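Local coordinates for 2-keto acid:ferredoxin oxidoreductase subunit alpha (Pyrococcus furiosus, PDB 1YD7), which probably forms the alpha chain of a heterotetrameric enzyme that oxidises 2-oxoglutarate with CoA to succinyl-CoA and CO2, passing the electrons to ferredoxin, at residues A[79-84]-A[112-117]; A[90-95]-A[116-121]. One frame throughout, in Å; residues are numbered along the deposited sequence.

Interaction 1: A[79-84]-A[112-117]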
# COMPACT_ATOMS: atom_id res chain seq x y z
N ALA A 79 10.34 6.15 8.32
CA ALA A 79 11.11 5.10 7.65
C ALA A 79 10.74 4.95 6.20
O ALA A 79 11.63 4.74 5.35
CB ALA A 79 10.93 3.78 8.37
N ALA A 80 9.44 5.00 5.89
CA ALA A 80 8.99 4.94 4.49
C ALA A 80 9.45 6.18 3.70
O ALA A 80 9.82 6.08 2.54
CB ALA A 80 7.47 4.78 4.43
N ILE A 81 9.44 7.35 4.35
CA ILE A 81 9.98 8.61 3.75
C ILE A 81 11.47 8.50 3.38
O ILE A 81 11.86 8.82 2.25
CB ILE A 81 9.71 9.85 4.68
CG1 ILE A 81 8.21 10.15 4.76
CG2 ILE A 81 10.45 11.14 4.18
CD1 ILE A 81 7.83 11.12 5.90
N GLY A 82 12.30 7.99 4.31
CA GLY A 82 13.74 7.81 4.05
C GLY A 82 14.04 6.81 2.95
O GLY A 82 14.86 7.05 2.07
N ALA A 83 13.33 5.68 2.98
CA ALA A 83 13.42 4.71 1.90
C ALA A 83 13.08 5.31 0.57
O ALA A 83 13.74 5.02 -0.42
CB ALA A 83 12.49 3.50 2.19
N SER A 84 11.99 6.09 0.51
CA SER A 84 11.58 6.75 -0.75
C SER A 84 12.66 7.70 -1.29
O SER A 84 13.03 7.68 -2.47
CB SER A 84 10.29 7.57 -0.57
OG SER A 84 9.97 8.22 -1.79
N THR A 112 8.67 19.64 -0.04
CA THR A 112 9.23 18.27 0.17
C THR A 112 9.02 17.27 -1.00
O THR A 112 10.00 16.71 -1.50
CB THR A 112 9.16 17.66 1.64
OG1 THR A 112 10.27 16.77 1.80
CG2 THR A 112 7.87 16.88 1.97
N GLU A 113 7.79 17.09 -1.47
CA GLU A 113 7.51 16.24 -2.63
C GLU A 113 8.09 14.82 -2.55
O GLU A 113 8.81 14.38 -3.44
CB GLU A 113 8.01 16.90 -3.93
CG GLU A 113 7.44 18.28 -4.21
CD GLU A 113 7.86 18.82 -5.57
OE1 GLU A 113 8.54 18.11 -6.33
OE2 GLU A 113 7.49 19.97 -5.88
N THR A 114 7.76 14.10 -1.48
CA THR A 114 8.17 12.68 -1.38
C THR A 114 7.05 11.69 -1.81
O THR A 114 5.98 11.65 -1.19
CB THR A 114 8.78 12.34 0.04
OG1 THR A 114 8.58 10.96 0.38
CG2 THR A 114 8.24 13.21 1.13
N PRO A 115 7.30 10.89 -2.87
CA PRO A 115 6.37 9.82 -3.23
C PRO A 115 6.29 8.70 -2.17
O PRO A 115 7.30 8.05 -1.87
CB PRO A 115 6.92 9.26 -4.56
CG PRO A 115 8.08 10.12 -4.95
CD PRO A 115 8.48 10.92 -3.77
N VAL A 116 5.09 8.52 -1.62
CA VAL A 116 4.80 7.45 -0.66
C VAL A 116 3.30 7.13 -0.64
O VAL A 116 2.50 8.02 -0.85
CB VAL A 116 5.31 7.80 0.74
CG1 VAL A 116 4.68 9.09 1.29
CG2 VAL A 116 5.11 6.62 1.73
N VAL A 117 2.94 5.86 -0.43
CA VAL A 117 1.53 5.42 -0.22
C VAL A 117 1.28 5.10 1.24
O VAL A 117 2.01 4.32 1.84
CB VAL A 117 1.21 4.21 -1.10
CG1 VAL A 117 -0.19 3.65 -0.87
CG2 VAL A 117 1.39 4.61 -2.54
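Ser84 and Pro115 meet because the serine hydroxyl is swung anti to its own backbone N (chi1 178°), which carries OG off the helix and onto the chain that leads into strand 116-121. On the other side Val116 places CG2 anti to its backbone N and CG1 between N and the carbonyl carbon (chi1 60°), so that CG2 is the branch that meets the helix. The one hydrogen bond of the contact runs from Ser84 OG to Pro115 O at 2.7 Å. The hydroxyl approaches the carbonyl at a C=O...O angle of 142°, tilted slightly from its plane. Pro115 CD also lies 3.7 Å from Ser84 OG.

One turn earlier the chemistry becomes apolar: Ala80 CB touches Val116 CG2 at 4.0 Å, a light contact between a small methyl and one valine branch. Thr114 OG1 lies 3.8 Å from Ser84 OG, too far for a bond, and 4.2 Å from Ile81 CG2. This buried hydroxyl has no hydrogen-bonding partner in the model.

The arrangement is a helix docked against the chain that runs into strand 116-121, consistent with the parallel alpha/beta fold of the thiamine diphosphate-binding family. Residues 79-84 belong to helix 73-85, which leads on to strand 90-95, and Ala80 packs on Ala90 there as well. Pro115 also touches Glu175 of helix 160-177, while the backbone of Val116 is bonded to Val181 of strand 180-185.

Interaction 2: A[90-95]-A[116-121]; sequences AMTATS and VVIVDV
Val117 N donates to Ala90 O at 3.2 Å, the first of five backbone hydrogen bonds that join strands 90-95 and 116-121 as parallel neighbours in the six-stranded sheet of an alpha/beta domain of probable thiamine diphosphate-binding type. Thr92 and Thr94 each donate through N and accept through O, straddling Ile118 and Asp120; the series ends with Val121 N to Thr94 O at 2.7 Å. The strands run at 18° to one another, a gentle twist. Several CA-H groups add weaker contacts, such as Ala93 CA to Val119 O at 3.2 Å.

On the face carrying Met91, Ala93 and Ser95, Met91, a selenomethionine bent at chi3, brings CE within 3.4 Å of Val117 CG1, a tight fit; its still closer approach to Val119 is doubtful. Ala93 CB meets Val119 CB at 4.0 Å. On the other face Thr92 and Ile118 lie side by side, pointing the same way, with CG2 of Thr92 3.8 Å from CG1 of Ile118. There Asp120 brings its carboxylate nearer strand 90-95, OD1 lying 4.0 Å from Thr94 O; that buried oxygen has no partner in the model.

In the next shell, Thr92 OG1 is bonded to Ala42 O of strand 40-43, while Ile77 of helix 73-85 packs on Thr92 and Ile118. Phe99 of helix 98-102 rests against Thr94 and Asp120. At the far end, the less well ordered Ser95 OG donates to Val121 O at 3.1 Å, the hydroxyl 30° from the carbonyl plane.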
# COMPACT_ATOMS: atom_id res chain seq x y z
N ALA A 90 7.69 3.02 -1.68
CA ALA A 90 7.50 2.75 -0.25
C ALA A 90 6.07 2.95 0.16
O ALA A 90 5.35 3.77 -0.45
CB ALA A 90 8.39 3.67 0.59
N MSE A 91 5.67 2.19 1.18
CA MSE A 91 4.36 2.32 1.80
C MSE A 91 4.42 2.03 3.29
O MSE A 91 5.36 1.42 3.78
CB MSE A 91 3.30 1.48 1.06
CG MSE A 91 3.06 0.07 1.54
SE MSE A 91 1.38 -0.85 0.83
CE MSE A 91 0.21 0.48 0.41
N THR A 92 3.44 2.55 4.01
CA THR A 92 3.21 2.20 5.39
C THR A 92 1.71 2.07 5.59
O THR A 92 0.94 2.50 4.73
CB THR A 92 3.83 3.26 6.37
OG1 THR A 92 3.52 2.92 7.73
CG2 THR A 92 3.33 4.69 6.07
N ALA A 93 1.31 1.44 6.69
CA ALA A 93 -0.10 1.19 7.02
C ALA A 93 -0.39 1.50 8.47
O ALA A 93 0.33 1.07 9.35
CB ALA A 93 -0.49 -0.24 6.71
N THR A 94 -1.46 2.25 8.72
CA THR A 94 -1.85 2.61 10.08
C THR A 94 -3.36 2.46 10.26
O THR A 94 -4.09 2.22 9.29
CB THR A 94 -1.38 4.05 10.46
OG1 THR A 94 -1.78 4.32 11.81
CG2 THR A 94 -1.94 5.12 9.51
N SER A 95 -3.80 2.55 11.51
CA SER A 95 -5.21 2.32 11.86
C SER A 95 -5.71 3.29 12.93
O SER A 95 -4.95 3.68 13.82
CB SER A 95 -5.41 0.87 12.32
OG SER A 95 -6.75 0.46 12.13
N VAL A 116 5.09 8.52 -1.62
CA VAL A 116 4.80 7.45 -0.66
C VAL A 116 3.30 7.13 -0.64
O VAL A 116 2.50 8.02 -0.85
CB VAL A 116 5.31 7.80 0.74
CG1 VAL A 116 4.68 9.09 1.29
CG2 VAL A 116 5.11 6.62 1.73
N VAL A 117 2.94 5.86 -0.43
CA VAL A 117 1.53 5.42 -0.22
C VAL A 117 1.28 5.10 1.24
O VAL A 117 2.01 4.32 1.84
CB VAL A 117 1.21 4.21 -1.10
CG1 VAL A 117 -0.19 3.65 -0.87
CG2 VAL A 117 1.39 4.61 -2.54
N ILE A 118 0.29 5.75 1.84
CA ILE A 118 -0.10 5.48 3.22
C ILE A 118 -1.49 4.86 3.24
O ILE A 118 -2.48 5.51 2.85
CB ILE A 118 -0.12 6.74 4.11
CG1 ILE A 118 1.27 7.37 4.25
CG2 ILE A 118 -0.70 6.39 5.48
CD1 ILE A 118 1.55 8.51 3.28
N VAL A 119 -1.57 3.61 3.71
CA VAL A 119 -2.86 2.93 3.93
C VAL A 119 -3.33 3.30 5.31
O VAL A 119 -2.64 3.06 6.28
CB VAL A 119 -2.76 1.40 3.79
CG1 VAL A 119 -4.16 0.73 3.94
CG2 VAL A 119 -2.17 1.05 2.47
N ASP A 120 -4.46 3.97 5.36
CA ASP A 120 -5.12 4.30 6.61
C ASP A 120 -6.34 3.36 6.75
O ASP A 120 -7.25 3.43 5.94
CB ASP A 120 -5.57 5.76 6.57
CG ASP A 120 -6.28 6.22 7.84
OD1 ASP A 120 -6.14 5.61 8.92
OD2 ASP A 120 -6.99 7.24 7.73
N VAL A 121 -6.35 2.50 7.76
CA VAL A 121 -7.54 1.65 8.01
C VAL A 121 -8.52 2.27 9.01
O VAL A 121 -8.23 2.40 10.19
CB VAL A 121 -7.15 0.24 8.47
CG1 VAL A 121 -8.40 -0.66 8.61
CG2 VAL A 121 -6.15 -0.37 7.49

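Overall arrangement
Strand 116-121 is common to both contacts, and Val116 works in each: its CG2 meets the helix in interaction 1 and Ala90 O in interaction 2. Interaction 2 lies deep in the chain, about 6 Å from its centre, and is built chiefly from backbone bonds between neighbouring strands. Interaction 1 is also largely buried but lies farther out, about 13 Å from that centre; it buries less than half as much surface and relies on a single side-chain hydrogen bond with light packing. The two centres are about 11 Å apart, and they touch where Ala80 O meets Ala90 CB at 3.4 Å. Helix 73-85 thus packs beside the Ala90-Val116 end of the strand pair.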